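Local atomic coordinates of cytochrome C (Marichromatium purpuratum 984, PDB entry 5LO9), a protein that probably oxidises thiosulfate to tetrathionate, and may run the reverse reaction, passing electrons through its four c-type hemes. Residues A241-P246 with R296-S301; V308-Y313 with S375-P380; D321-R326 with A355-I360. All blocks are in the same frame, centred on the assembly; numbering follows the deposited sequence.

In the fold
From the N terminus, contact 1 comes first: 241-246, in the loop before helix 256-269, meets 296-301, closing a loop that contains that helix and the heme-attachment segment with His291. Contact 2 opens only after contact 1 has closed and joins 308-313 to 375-380 across a heme propionate. Contact 3, pairing 321-326 with 355-360, lies wholly within the span of contact 2 and ties the start of helix 323-332 to helix 351-363. None cross. Contacts 1 and 2 are linked where Asp299 N lies 2.8 Å from Gly376 O, a probable hydrogen bond, and contacts 2 and 3 share the heme and the two-stranded sheet 312-314/319-321.

Contact 1: A241-P246 with R296-S301; sequences ASRFTP and RRADAS
An extended chain from CG to NE (chi2 174°) carries the guanidinium of Arg243 across to Asp299, whose carboxylate is turned back beside its own backbone N (chi1 -67°). The resulting salt bridge has Arg243 NH2 3.3 Å from Asp299 OD2. Arg243 NH1 shares the same oxygen, at 3.4 Å from Asp299 OD2, but both hydrogen bonds are bent and weak. Consistent with this, the guanidinium and carboxylate planes stand 78° apart, so the two groups do not meet in the coplanar, two-pronged fashion of an ideal pair. A second anchor fixes the arginine more firmly, since Arg243 NE gives a hydrogen bond to Ser375 OG. Over one face of the guanidinium lies the methyl of Ala298, with CB 4.0 Å from Arg243 NH1 and 4.2 Å from Arg243 CD, so that the same arginine meets an apolar group and a charged one from neighbouring residues.

Ala298 and Asp299 are the two central residues of a type II beta turn running from Arg297 to Ala300, closed by Ala300 N to Arg297 O at 3.0 Å. The turn lies just beyond helix 292-295. Directly after it, Ser301 O accepts from ND1 of the axial heme ligand His291, the carbonyl-to-histidine bond familiar from class I cytochromes c.

At the other end of the contact an apolar ring meets a polar group. Pro246 CB and CG cross the end of Arg296 obliquely, CB lying 3.4 Å from Arg296 NH1, while Arg296 NH2 is held by Pro247 O and Trp304 packs against both Pro246 and Ala298.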
# COMPACT_ATOMS: atom_id res chain seq x y z
N ALA A 241 -17.06 -11.04 -19.42
CA ALA A 241 -15.65 -11.12 -19.77
C ALA A 241 -14.75 -11.58 -18.61
O ALA A 241 -13.53 -11.67 -18.80
CB ALA A 241 -15.15 -9.77 -20.29
N SER A 242 -15.32 -11.82 -17.41
CA SER A 242 -14.56 -12.27 -16.23
C SER A 242 -13.54 -11.22 -15.81
O SER A 242 -12.36 -11.51 -15.61
CB SER A 242 -13.88 -13.63 -16.47
OG SER A 242 -14.84 -14.67 -16.62
N ARG A 243 -14.01 -9.96 -15.76
CA ARG A 243 -13.18 -8.81 -15.45
C ARG A 243 -13.66 -8.07 -14.20
O ARG A 243 -14.86 -8.07 -13.87
CB ARG A 243 -13.11 -7.85 -16.64
CG ARG A 243 -11.84 -8.03 -17.44
CD ARG A 243 -11.80 -7.20 -18.70
NE ARG A 243 -10.55 -7.49 -19.40
CZ ARG A 243 -10.20 -7.00 -20.58
NH1 ARG A 243 -11.02 -6.16 -21.20
NH2 ARG A 243 -9.02 -7.33 -21.11
N PHE A 244 -12.69 -7.45 -13.52
CA PHE A 244 -12.92 -6.76 -12.25
C PHE A 244 -13.85 -5.57 -12.42
O PHE A 244 -13.87 -4.90 -13.46
CB PHE A 244 -11.58 -6.32 -11.64
CG PHE A 244 -11.71 -5.45 -10.43
CD1 PHE A 244 -11.87 -6.04 -9.18
CD2 PHE A 244 -11.64 -4.06 -10.52
CE1 PHE A 244 -12.00 -5.27 -8.03
CE2 PHE A 244 -11.77 -3.26 -9.36
CZ PHE A 244 -11.94 -3.89 -8.10
N THR A 245 -14.63 -5.32 -11.39
CA THR A 245 -15.50 -4.15 -11.38
C THR A 245 -15.15 -3.26 -10.20
O THR A 245 -15.18 -3.74 -9.05
CB THR A 245 -16.95 -4.56 -11.30
OG1 THR A 245 -17.28 -5.26 -12.51
CG2 THR A 245 -17.79 -3.33 -11.12
N PRO A 246 -14.76 -2.01 -10.40
CA PRO A 246 -14.52 -1.15 -9.27
C PRO A 246 -15.81 -0.66 -8.66
O PRO A 246 -16.88 -0.69 -9.29
CB PRO A 246 -13.74 0.02 -9.87
CG PRO A 246 -13.44 -0.40 -11.31
CD PRO A 246 -14.45 -1.34 -11.67
N ARG A 296 -10.17 3.79 -14.19
CA ARG A 296 -11.01 2.60 -14.07
C ARG A 296 -10.98 1.66 -15.27
O ARG A 296 -11.41 0.51 -15.15
CB ARG A 296 -12.46 2.98 -13.83
CG ARG A 296 -12.70 3.94 -12.67
CD ARG A 296 -14.09 4.47 -12.72
NE ARG A 296 -14.62 4.90 -11.43
CZ ARG A 296 -15.28 4.11 -10.60
NH1 ARG A 296 -15.48 2.82 -10.88
NH2 ARG A 296 -15.73 4.61 -9.48
N ARG A 297 -10.45 2.11 -16.42
CA ARG A 297 -10.67 1.41 -17.68
C ARG A 297 -9.69 0.26 -17.89
O ARG A 297 -8.47 0.47 -18.04
CB ARG A 297 -10.52 2.39 -18.83
CG ARG A 297 -10.67 1.77 -20.19
CD ARG A 297 -12.10 1.56 -20.52
NE ARG A 297 -12.31 1.40 -21.96
CZ ARG A 297 -13.41 0.92 -22.52
NH1 ARG A 297 -14.43 0.52 -21.77
NH2 ARG A 297 -13.49 0.87 -23.82
N ALA A 298 -10.23 -0.94 -17.94
CA ALA A 298 -9.42 -2.07 -18.36
C ALA A 298 -8.79 -1.79 -19.72
O ALA A 298 -9.41 -1.20 -20.62
CB ALA A 298 -10.26 -3.32 -18.45
N ASP A 299 -7.55 -2.25 -19.85
CA ASP A 299 -6.71 -2.09 -21.04
C ASP A 299 -6.27 -0.64 -21.26
O ASP A 299 -5.67 -0.33 -22.29
CB ASP A 299 -7.39 -2.62 -22.29
CG ASP A 299 -7.58 -4.14 -22.28
OD1 ASP A 299 -6.74 -4.89 -21.70
OD2 ASP A 299 -8.57 -4.59 -22.89
N ALA A 300 -6.49 0.25 -20.29
CA ALA A 300 -5.92 1.59 -20.27
C ALA A 300 -5.21 1.83 -18.93
O ALA A 300 -5.43 2.84 -18.27
CB ALA A 300 -7.00 2.65 -20.52
N SER A 301 -4.34 0.88 -18.53
CA SER A 301 -3.66 0.85 -17.23
C SER A 301 -4.58 1.28 -16.10
O SER A 301 -4.39 2.34 -15.47
CB SER A 301 -2.42 1.73 -17.19
OG SER A 301 -1.37 1.03 -17.78

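Contact 2: V308-Y313 with S375-P380; sequences VAYPAY and SGRGYP. With HEC (heme c), chain E; EDO (1,2-ethanediol), chain R.
Ala309 lays its methyl over one face of the Arg377 guanidinium, CB standing 3.4 Å above the plane and displaced toward the rim; the closest pair is Ala309 CB to Arg377 NH1 at 3.6 Å. The two segments form no hydrogen bond with each other. Their polar link is a heme propionate, gripped from both. It belongs to the heme attached through Cys287 and Cys290, with His291 as axial ligand, beside which thiosulfate is bound. Arg377 swings CG anti to its backbone N (chi1 -167°) and stays extended, which carries the guanidinium edge-on to the carboxylate. Its NE donates to heme O1A at 2.8 Å, and Arg377 NH2 reaches heme O2A at 2.7 Å with an almost straight bond of 178°. Tyr310 OH gives a further hydrogen bond to the same heme O2A, also 2.7 Å long. Three donors thus fix the rotation of the propionate, and the arginine probably offsets its negative charge. The buried Tyr310 ring, turned 70° from the guanidinium, brings CE2 within 3.9 Å of Arg377 NH2. At the heme margin, Tyr379 CE2 touches the methyl CMD at 3.5 Å.

Tyr310 precedes a cis peptide to Pro311, which packs on Phe361 of the second subunit. Beyond it the chain enters strand 312-314, antiparallel to strand 319-321, while Tyr379 rests on Ala444 and Phe445 of helix 439-449.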
# COMPACT_ATOMS: atom_id res chain seq x y z
N VAL A 308 -2.71 -4.02 -6.40
CA VAL A 308 -2.41 -5.35 -5.86
C VAL A 308 -1.12 -5.91 -6.40
O VAL A 308 -0.75 -7.04 -6.05
CB VAL A 308 -3.51 -6.38 -6.16
CG1 VAL A 308 -4.83 -6.00 -5.50
CG2 VAL A 308 -3.70 -6.54 -7.71
N ALA A 309 -0.44 -5.17 -7.26
CA ALA A 309 0.75 -5.63 -7.96
C ALA A 309 2.05 -5.04 -7.40
O ALA A 309 3.13 -5.48 -7.81
CB ALA A 309 0.65 -5.25 -9.45
N TYR A 310 1.96 -4.04 -6.53
CA TYR A 310 3.13 -3.40 -5.95
C TYR A 310 3.13 -3.63 -4.45
O TYR A 310 2.06 -3.66 -3.82
CB TYR A 310 3.16 -1.90 -6.25
CG TYR A 310 3.42 -1.54 -7.69
CD1 TYR A 310 4.68 -1.14 -8.11
CD2 TYR A 310 2.42 -1.62 -8.63
CE1 TYR A 310 4.92 -0.83 -9.43
CE2 TYR A 310 2.65 -1.30 -9.94
CZ TYR A 310 3.89 -0.91 -10.34
OH TYR A 310 4.08 -0.61 -11.66
N PRO A 311 4.31 -3.76 -3.83
CA PRO A 311 5.70 -3.71 -4.31
C PRO A 311 6.08 -4.69 -5.41
O PRO A 311 5.60 -5.82 -5.38
CB PRO A 311 6.50 -4.05 -3.06
CG PRO A 311 5.70 -3.60 -1.97
CD PRO A 311 4.28 -3.90 -2.37
N ALA A 312 6.99 -4.29 -6.30
CA ALA A 312 7.41 -5.11 -7.44
C ALA A 312 8.79 -4.72 -7.91
O ALA A 312 9.16 -3.55 -7.79
CB ALA A 312 6.47 -4.92 -8.60
N TYR A 313 9.53 -5.68 -8.46
CA TYR A 313 10.79 -5.33 -9.13
C TYR A 313 10.54 -4.69 -10.50
O TYR A 313 9.69 -5.15 -11.27
CB TYR A 313 11.72 -6.54 -9.27
CG TYR A 313 13.05 -6.19 -9.98
CD1 TYR A 313 13.27 -6.52 -11.32
CD2 TYR A 313 14.07 -5.51 -9.30
CE1 TYR A 313 14.47 -6.19 -11.96
CE2 TYR A 313 15.29 -5.18 -9.94
CZ TYR A 313 15.48 -5.52 -11.27
OH TYR A 313 16.66 -5.19 -11.91
N SER A 375 -6.68 -9.51 -15.29
CA SER A 375 -7.14 -9.23 -16.64
C SER A 375 -7.55 -7.76 -16.75
O SER A 375 -8.36 -7.26 -15.96
CB SER A 375 -8.30 -10.14 -17.01
OG SER A 375 -9.02 -9.61 -18.10
N GLY A 376 -6.98 -7.08 -17.74
CA GLY A 376 -7.21 -5.67 -17.95
C GLY A 376 -6.01 -4.81 -17.61
O GLY A 376 -6.04 -3.61 -17.86
N ARG A 377 -4.97 -5.39 -17.04
CA ARG A 377 -3.87 -4.58 -16.57
C ARG A 377 -3.09 -4.01 -17.73
O ARG A 377 -2.88 -4.68 -18.74
CB ARG A 377 -2.94 -5.40 -15.70
CG ARG A 377 -1.99 -4.51 -14.95
CD ARG A 377 -0.93 -5.29 -14.24
NE ARG A 377 0.11 -4.44 -13.70
CZ ARG A 377 1.17 -4.91 -13.07
NH1 ARG A 377 1.27 -6.22 -12.91
NH2 ARG A 377 2.10 -4.09 -12.62
N GLY A 378 -2.64 -2.76 -17.57
CA GLY A 378 -1.77 -2.12 -18.54
C GLY A 378 -2.43 -1.94 -19.90
O GLY A 378 -3.64 -1.74 -20.03
N TYR A 379 -1.63 -2.01 -20.90
CA TYR A 379 -2.07 -1.95 -22.28
C TYR A 379 -1.87 -3.29 -22.96
O TYR A 379 -0.90 -3.99 -22.67
CB TYR A 379 -1.28 -0.90 -23.05
CG TYR A 379 -1.30 0.50 -22.41
CD1 TYR A 379 -2.43 1.02 -21.79
CD2 TYR A 379 -0.18 1.31 -22.46
CE1 TYR A 379 -2.42 2.30 -21.23
CE2 TYR A 379 -0.16 2.57 -21.90
CZ TYR A 379 -1.28 3.06 -21.30
OH TYR A 379 -1.22 4.32 -20.76
N PRO A 380 -2.75 -3.69 -23.87
CA PRO A 380 -2.53 -4.98 -24.57
C PRO A 380 -1.30 -4.90 -25.47
O PRO A 380 -1.23 -4.06 -26.37
CB PRO A 380 -3.81 -5.18 -25.37
CG PRO A 380 -4.82 -4.31 -24.68
CD PRO A 380 -4.08 -3.13 -24.17
FE HEC E . 0.89 6.50 -15.27
CHA HEC E . 1.84 3.12 -15.30
CHB HEC E . -0.07 6.24 -11.92
CHC HEC E . 0.18 9.96 -15.19
CHD HEC E . 1.42 6.66 -18.67
NA HEC E . 0.89 4.95 -13.88
C1A HEC E . 1.31 3.71 -14.08
C2A HEC E . 1.20 2.85 -12.88
C3A HEC E . 0.63 3.75 -11.89
C4A HEC E . 0.48 5.04 -12.61
CMA HEC E . 0.28 3.41 -10.49
CAA HEC E . 1.54 1.39 -12.76
CBA HEC E . 0.50 0.57 -13.52
CGA HEC E . 0.71 -0.92 -13.32
O1A HEC E . -0.26 -1.67 -13.59
O2A HEC E . 1.82 -1.37 -12.91
NB HEC E . 0.19 7.86 -13.85
C1B HEC E . -0.13 7.55 -12.57
C2B HEC E . -0.56 8.72 -11.80
C3B HEC E . -0.48 9.81 -12.76
C4B HEC E . 0.01 9.16 -13.99
CMB HEC E . -1.02 8.76 -10.38
CAB HEC E . -0.80 11.25 -12.51
CBB HEC E . 0.20 11.77 -11.48
NC HEC E . 0.83 8.04 -16.68
C1C HEC E . 0.51 9.33 -16.47
C2C HEC E . 0.48 10.13 -17.71
C3C HEC E . 0.86 9.15 -18.74
C4C HEC E . 1.04 7.89 -17.98
CMC HEC E . 0.16 11.60 -17.83
CAC HEC E . 0.99 9.30 -20.25
CBC HEC E . 1.85 10.47 -20.62
ND HEC E . 1.54 5.12 -16.70
C1D HEC E . 1.69 5.39 -17.99
C2D HEC E . 2.15 4.22 -18.76
C3D HEC E . 2.29 3.13 -17.78
C4D HEC E . 1.88 3.84 -16.54
CMD HEC E . 2.41 4.23 -20.23
CAD HEC E . 2.72 1.69 -17.96
CBD HEC E . 4.11 1.48 -18.61
CGD HEC E . 5.35 2.01 -17.86
O1D HEC E . 5.44 3.21 -17.45
O2D HEC E . 6.31 1.22 -17.70
C1 EDO R . -3.84 -8.57 -19.85
O1 EDO R . -5.27 -8.37 -19.93
C2 EDO R . -3.35 -8.23 -18.46
O2 EDO R . -2.71 -9.36 -17.85

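Contact 3: D321-R326 with A355-I360; sequences DTMAER and ALQSYI. With HEC (heme c), chain E; THJ (thiosulfate), chain J; EDO (1,2-ethanediol), chain S; EDO (1,2-ethanediol), chain B.
Packing comes first: Gln357 reaches past Met323 and Ala324, its amide NE2 lying 3.9 Å from Ala324 CB and its OE1 4.0 Å from Met323 CG. The Met323 and Gln357 side chains slide by one another in opposite directions.

Hydrogen bonding between the segments is indirect. A bound 1,2-ethanediol, probably from the crystallisation liquor, accepts from Ala324 N through O1 and donates from that oxygen to Gln357 OE1 at 2.9 Å. Its O2 accepts from Met323 N. The amide of Glu325 is capped within the segment: Thr322 OG1, between N and the carbonyl carbon (chi1 55°), accepts from Glu325 N at 3.1 Å. Thr322 N in turn donates to Glu325 OE1, from above the carboxylate plane; together the two bonds make a capping box.

Heme and substrate contacts follow. Met323 SD meets heme CMA at 3.7 Å. Arg326, bent at chi2 and chi3, turns a guanidinium face to heme CAA and brings NH1 3.1 Å from thiosulfate O1. A leucine here has no guanidinium, and thiosulfate would probably be held less firmly, with Tyr310 OH left without the NE donor.

Helix 323-332 follows strand 319-321 and meets helix 351-363 again at Ile327, which touches Leu356, Gln357 and Ile360. Trp307 of helix 304-307 packs on both Met323 and Ile360, while Ala355, Leu356 and Tyr359 contact helix 256-269.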
# COMPACT_ATOMS: atom_id res chain seq x y z
N ASP A 321 9.93 -1.30 -6.22
CA ASP A 321 9.21 -0.03 -6.11
C ASP A 321 7.90 -0.22 -5.38
O ASP A 321 7.13 -1.14 -5.69
CB ASP A 321 8.94 0.59 -7.50
CG ASP A 321 10.05 1.56 -7.98
OD1 ASP A 321 10.98 1.94 -7.20
OD2 ASP A 321 9.97 1.94 -9.18
N THR A 322 7.65 0.64 -4.40
CA THR A 322 6.34 0.73 -3.79
C THR A 322 5.39 1.44 -4.73
O THR A 322 5.78 2.00 -5.75
CB THR A 322 6.41 1.50 -2.46
OG1 THR A 322 7.00 2.80 -2.63
CG2 THR A 322 7.18 0.77 -1.40
N MET A 323 4.10 1.40 -4.39
CA MET A 323 3.13 2.23 -5.09
C MET A 323 3.47 3.72 -4.97
O MET A 323 3.32 4.46 -5.94
CB MET A 323 1.74 1.96 -4.54
CG MET A 323 0.67 2.84 -5.11
SD MET A 323 0.50 2.67 -6.88
CE MET A 323 -0.05 0.99 -7.06
N ALA A 324 3.89 4.19 -3.78
CA ALA A 324 4.26 5.61 -3.69
C ALA A 324 5.43 5.93 -4.60
O ALA A 324 5.43 6.97 -5.28
CB ALA A 324 4.62 6.02 -2.26
N GLU A 325 6.43 5.06 -4.61
CA GLU A 325 7.61 5.35 -5.41
C GLU A 325 7.23 5.39 -6.87
O GLU A 325 7.70 6.24 -7.64
CB GLU A 325 8.69 4.31 -5.14
CG GLU A 325 9.38 4.62 -3.82
CD GLU A 325 10.07 3.45 -3.14
OE1 GLU A 325 10.12 2.31 -3.68
OE2 GLU A 325 10.55 3.69 -2.02
N ARG A 326 6.31 4.53 -7.26
CA ARG A 326 5.84 4.49 -8.63
C ARG A 326 5.13 5.79 -8.99
O ARG A 326 5.43 6.41 -10.01
CB ARG A 326 4.93 3.27 -8.79
CG ARG A 326 4.32 3.03 -10.12
CD ARG A 326 5.33 3.22 -11.18
NE ARG A 326 5.19 2.19 -12.19
CZ ARG A 326 5.27 2.42 -13.49
NH1 ARG A 326 5.43 3.67 -13.93
NH2 ARG A 326 5.14 1.40 -14.34
N ALA A 355 -3.71 11.10 -0.81
CA ALA A 355 -4.99 11.04 -1.50
C ALA A 355 -4.90 10.11 -2.71
O ALA A 355 -5.76 9.24 -2.90
CB ALA A 355 -5.44 12.45 -1.90
N LEU A 356 -3.86 10.25 -3.53
CA LEU A 356 -3.79 9.40 -4.70
C LEU A 356 -3.76 7.95 -4.29
O LEU A 356 -4.45 7.11 -4.89
CB LEU A 356 -2.57 9.75 -5.56
CG LEU A 356 -2.66 11.06 -6.36
CD1 LEU A 356 -1.27 11.49 -6.87
CD2 LEU A 356 -3.63 10.89 -7.51
N GLN A 357 -3.00 7.62 -3.26
CA GLN A 357 -2.99 6.24 -2.81
C GLN A 357 -4.33 5.83 -2.21
O GLN A 357 -4.73 4.68 -2.35
CB GLN A 357 -1.89 6.01 -1.80
CG GLN A 357 -0.53 6.04 -2.42
CD GLN A 357 0.56 5.61 -1.48
OE1 GLN A 357 0.94 4.44 -1.46
NE2 GLN A 357 1.06 6.55 -0.70
N SER A 358 -5.05 6.74 -1.58
CA SER A 358 -6.36 6.36 -1.06
C SER A 358 -7.35 6.11 -2.20
O SER A 358 -8.13 5.14 -2.16
CB SER A 358 -6.91 7.45 -0.15
OG SER A 358 -6.15 7.53 1.05
N TYR A 359 -7.33 6.97 -3.21
CA TYR A 359 -8.21 6.79 -4.35
C TYR A 359 -7.90 5.48 -5.05
O TYR A 359 -8.81 4.70 -5.36
CB TYR A 359 -8.06 7.98 -5.30
CG TYR A 359 -8.80 7.85 -6.59
CD1 TYR A 359 -10.17 7.73 -6.60
CD2 TYR A 359 -8.14 7.80 -7.80
CE1 TYR A 359 -10.86 7.59 -7.76
CE2 TYR A 359 -8.83 7.66 -8.99
CZ TYR A 359 -10.20 7.57 -8.96
OH TYR A 359 -10.90 7.42 -10.13
N ILE A 360 -6.62 5.20 -5.27
CA ILE A 360 -6.27 3.99 -5.99
C ILE A 360 -6.65 2.76 -5.18
O ILE A 360 -7.08 1.75 -5.73
CB ILE A 360 -4.78 4.00 -6.32
CG1 ILE A 360 -4.47 5.08 -7.36
CG2 ILE A 360 -4.37 2.67 -6.82
CD1 ILE A 360 -2.98 5.49 -7.44
FE HEC E . 0.89 6.50 -15.27
CHA HEC E . 1.84 3.12 -15.30
CHB HEC E . -0.07 6.24 -11.92
CHC HEC E . 0.18 9.96 -15.19
CHD HEC E . 1.42 6.66 -18.67
NA HEC E . 0.89 4.95 -13.88
C1A HEC E . 1.31 3.71 -14.08
C2A HEC E . 1.20 2.85 -12.88
C3A HEC E . 0.63 3.75 -11.89
C4A HEC E . 0.48 5.04 -12.61
CMA HEC E . 0.28 3.41 -10.49
CAA HEC E . 1.54 1.39 -12.76
CBA HEC E . 0.50 0.57 -13.52
CGA HEC E . 0.71 -0.92 -13.32
O1A HEC E . -0.26 -1.67 -13.59
O2A HEC E . 1.82 -1.37 -12.91
NB HEC E . 0.19 7.86 -13.85
C1B HEC E . -0.13 7.55 -12.57
C2B HEC E . -0.56 8.72 -11.80
C3B HEC E . -0.48 9.81 -12.76
C4B HEC E . 0.01 9.16 -13.99
CMB HEC E . -1.02 8.76 -10.38
CAB HEC E . -0.80 11.25 -12.51
CBB HEC E . 0.20 11.77 -11.48
NC HEC E . 0.83 8.04 -16.68
C1C HEC E . 0.51 9.33 -16.47
C2C HEC E . 0.48 10.13 -17.71
C3C HEC E . 0.86 9.15 -18.74
C4C HEC E . 1.04 7.89 -17.98
CMC HEC E . 0.16 11.60 -17.83
CAC HEC E . 0.99 9.30 -20.25
CBC HEC E . 1.85 10.47 -20.62
ND HEC E . 1.54 5.12 -16.70
C1D HEC E . 1.69 5.39 -17.99
C2D HEC E . 2.15 4.22 -18.76
C3D HEC E . 2.29 3.13 -17.78
C4D HEC E . 1.88 3.84 -16.54
CMD HEC E . 2.41 4.23 -20.23
CAD HEC E . 2.72 1.69 -17.96
CBD HEC E . 4.11 1.48 -18.61
CGD HEC E . 5.35 2.01 -17.86
O1D HEC E . 5.44 3.21 -17.45
O2D HEC E . 6.31 1.22 -17.70
S1 THJ J . 5.85 6.60 -15.81
O1 THJ J . 6.72 6.38 -14.61
O2 THJ J . 6.15 5.60 -16.89
O3 THJ J . 6.19 7.92 -16.38
S2 THJ J . 4.06 6.66 -15.34
C1 EDO S . 3.05 1.20 -0.44
O1 EDO S . 3.09 2.45 -1.19
C2 EDO S . 2.17 0.13 -1.12
O2 EDO S . 2.88 -0.60 -2.22
C1 EDO B . -14.29 10.01 -10.10
O1 EDO B . -14.24 10.39 -11.46
C2 EDO B . -14.39 8.48 -10.02
O2 EDO B . -13.25 7.68 -9.59